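Local coordinates for protein nidogen (Mus musculus, PDB 1NPE) that belongs to the basement membrane, where its YWTD beta-propeller domain probably binds the laminin gamma-1 chain, at residues G10-L15 with K28-I33. Numbering follows the deposited sequence.
Sequences GKIERL and KAFLHI. With CD (cadmium ion), chain E.
Opposite Ile-12 stand two residues, Phe-30 and Leu-31, a classic beta bulge that shifts the register by one in the antiparallel hairpin of strands 11-17 and 28-33, at the outer edge of one beta-propeller blade. The evidence is a shared acceptor: Ile-12 O takes Phe-30 N at 2.9 Å, in the carbonyl plane, and Leu-31 N more weakly at 3.3 Å. Beside it, Ile-12 CG2 sits 3.7 Å from Phe-30 CD2, at the ring edge. Past the bulge, Arg-14 and Lys-28 form a hydrogen-bonded pair.

Glu-13 CB points away from the partner strand, but a bend at chi2 (76°) turns CD back toward Lys-28 O. Glu-13 CG lies 4.1 Å from Lys-28 O, Glu-13 OE1 stops 3.4 Å from Ala-29 CA, and Glu-13 OE2 comes to 3.7 Å from Lys-28 N without a hydrogen bond. From above the carboxylate plane, Lys-11 NZ meets Glu-13 OE1 in a salt bridge of 2.9 Å. An alanine in place of Glu-13 would probably leave the Lys-11 ammonium without this carboxylate and the Lys-11 side chain freer to turn.

On the face shared with Lys-11, His-32 binds cadmium together with a water and an acidic side chain from the chain of another protein; the His-32 ND1 bond measures 2.5 Å, while ring atom CD2 packs against Lys-11 CB.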
loop_
_atom_site.group_PDB
_atom_site.type_symbol
_atom_site.label_atom_id
_atom_site.label_comp_id
_atom_site.label_asym_id
_atom_site.label_seq_id
_atom_site.Cartn_x
_atom_site.Cartn_y
_atom_site.Cartn_z
ATOM N N GLY A 10 -12.232 -7.622 -2.421
ATOM C CA GLY A 10 -13.102 -8.371 -3.311
ATOM C C GLY A 10 -14.010 -7.594 -4.249
ATOM O O GLY A 10 -14.828 -8.206 -4.932
ATOM N N LYS A 11 -13.848 -6.274 -4.329
ATOM C CA LYS A 11 -14.710 -5.468 -5.199
ATOM C C LYS A 11 -14.251 -4.032 -5.419
ATOM O O LYS A 11 -13.306 -3.560 -4.792
ATOM C CB LYS A 11 -16.122 -5.415 -4.606
ATOM C CG LYS A 11 -16.149 -4.902 -3.172
ATOM C CD LYS A 11 -17.563 -4.792 -2.612
ATOM C CE LYS A 11 -18.339 -3.672 -3.281
ATOM N NZ LYS A 11 -19.668 -3.516 -2.641
ATOM N N ILE A 12 -14.920 -3.368 -6.354
ATOM C CA ILE A 12 -14.692 -1.960 -6.658
ATOM C C ILE A 12 -16.103 -1.367 -6.656
ATOM O O ILE A 12 -16.979 -1.842 -7.384
ATOM C CB ILE A 12 -14.069 -1.718 -8.054
ATOM C CG1 ILE A 12 -12.635 -2.250 -8.118
ATOM C CG2 ILE A 12 -14.062 -0.224 -8.365
ATOM C CD1 ILE A 12 -12.014 -2.090 -9.496
ATOM N N GLU A 13 -16.327 -0.363 -5.812
ATOM C CA GLU A 13 -17.630 0.286 -5.709
ATOM C C GLU A 13 -17.742 1.497 -6.634
ATOM O O GLU A 13 -16.746 2.142 -6.959
ATOM C CB GLU A 13 -17.907 0.700 -4.262
ATOM C CG GLU A 13 -19.345 1.163 -3.982
ATOM C CD GLU A 13 -20.361 0.021 -3.905
ATOM O OE1 GLU A 13 -20.039 -1.120 -4.289
ATOM O OE2 GLU A 13 -21.494 0.270 -3.450
ATOM N N ARG A 14 -18.974 1.827 -7.001
ATOM C CA ARG A 14 -19.255 2.944 -7.894
ATOM C C ARG A 14 -20.448 3.777 -7.423
ATOM O O ARG A 14 -21.479 3.228 -7.014
ATOM C CB ARG A 14 -19.554 2.392 -9.287
ATOM C CG ARG A 14 -20.065 3.399 -10.286
ATOM C CD ARG A 14 -20.502 2.717 -11.574
ATOM N NE ARG A 14 -20.802 3.709 -12.600
ATOM C CZ ARG A 14 -20.841 3.461 -13.904
ATOM N NH1 ARG A 14 -20.605 2.238 -14.363
ATOM N NH2 ARG A 14 -21.099 4.447 -14.753
ATOM N N LEU A 15 -20.296 5.099 -7.453
ATOM C CA LEU A 15 -21.388 6.000 -7.087
ATOM C C LEU A 15 -21.285 7.301 -7.862
ATOM O O LEU A 15 -20.206 7.878 -8.001
ATOM C CB LEU A 15 -21.461 6.268 -5.579
ATOM C CG LEU A 15 -20.396 7.093 -4.869
ATOM C CD1 LEU A 15 -21.022 7.813 -3.688
ATOM C CD2 LEU A 15 -19.271 6.188 -4.422
ATOM N N LYS A 28 -23.648 1.408 -6.273
ATOM C CA LYS A 28 -23.761 0.007 -6.656
ATOM C C LYS A 28 -22.369 -0.501 -7.020
ATOM O O LYS A 28 -21.474 0.286 -7.349
ATOM C CB LYS A 28 -24.715 -0.152 -7.851
ATOM C CG LYS A 28 -24.212 0.490 -9.148
ATOM C CD LYS A 28 -25.288 0.526 -10.239
ATOM C CE LYS A 28 -24.742 1.167 -11.520
ATOM N NZ LYS A 28 -25.796 1.402 -12.559
ATOM N N ALA A 29 -22.189 -1.816 -6.952
ATOM C CA ALA A 29 -20.909 -2.425 -7.278
ATOM C C ALA A 29 -20.573 -2.277 -8.754
ATOM O O ALA A 29 -21.425 -2.474 -9.624
ATOM C CB ALA A 29 -20.911 -3.892 -6.891
ATOM N N PHE A 30 -19.339 -1.867 -9.023
ATOM C CA PHE A 30 -18.867 -1.721 -10.390
ATOM C C PHE A 30 -18.392 -3.089 -10.867
ATOM O O PHE A 30 -18.704 -3.523 -11.974
ATOM C CB PHE A 30 -17.693 -0.738 -10.450
ATOM C CG PHE A 30 -16.884 -0.829 -11.720
ATOM C CD1 PHE A 30 -17.494 -0.696 -12.965
ATOM C CD2 PHE A 30 -15.511 -1.052 -11.670
ATOM C CE1 PHE A 30 -16.750 -0.785 -14.138
ATOM C CE2 PHE A 30 -14.758 -1.142 -12.832
ATOM C CZ PHE A 30 -15.375 -1.009 -14.072
ATOM N N LEU A 31 -17.668 -3.778 -9.997
ATOM C CA LEU A 31 -17.116 -5.068 -10.346
ATOM C C LEU A 31 -16.842 -5.893 -9.107
ATOM O O LEU A 31 -16.447 -5.363 -8.066
ATOM C CB LEU A 31 -15.797 -4.839 -11.086
ATOM C CG LEU A 31 -15.306 -5.818 -12.145
ATOM C CD1 LEU A 31 -16.233 -5.777 -13.353
ATOM C CD2 LEU A 31 -13.896 -5.420 -12.553
ATOM N N HIS A 32 -17.079 -7.194 -9.222
ATOM C CA HIS A 32 -16.808 -8.124 -8.141
ATOM C C HIS A 32 -15.667 -9.045 -8.569
ATOM O O HIS A 32 -15.763 -9.736 -9.590
ATOM C CB HIS A 32 -18.039 -8.982 -7.822
ATOM C CG HIS A 32 -18.981 -8.356 -6.846
ATOM N ND1 HIS A 32 -20.255 -7.961 -7.192
ATOM C CD2 HIS A 32 -18.848 -8.086 -5.527
ATOM C CE1 HIS A 32 -20.868 -7.476 -6.128
ATOM N NE2 HIS A 32 -20.036 -7.541 -5.104
ATOM N N ILE A 33 -14.569 -9.006 -7.821
ATOM C CA ILE A 33 -13.423 -9.871 -8.083
ATOM C C ILE A 33 -13.138 -10.469 -6.707
ATOM O O ILE A 33 -12.178 -10.089 -6.034
ATOM C CB ILE A 33 -12.179 -9.096 -8.603
ATOM C CG1 ILE A 33 -12.564 -8.076 -9.675
ATOM C CG2 ILE A 33 -11.213 -10.067 -9.240
ATOM C CD1 ILE A 33 -12.818 -6.687 -9.128
HETATM CD CD CD E . -21.129 -9.139 -9.226
HETATM O O HOH W 1 -19.116 -9.178 -11.040
#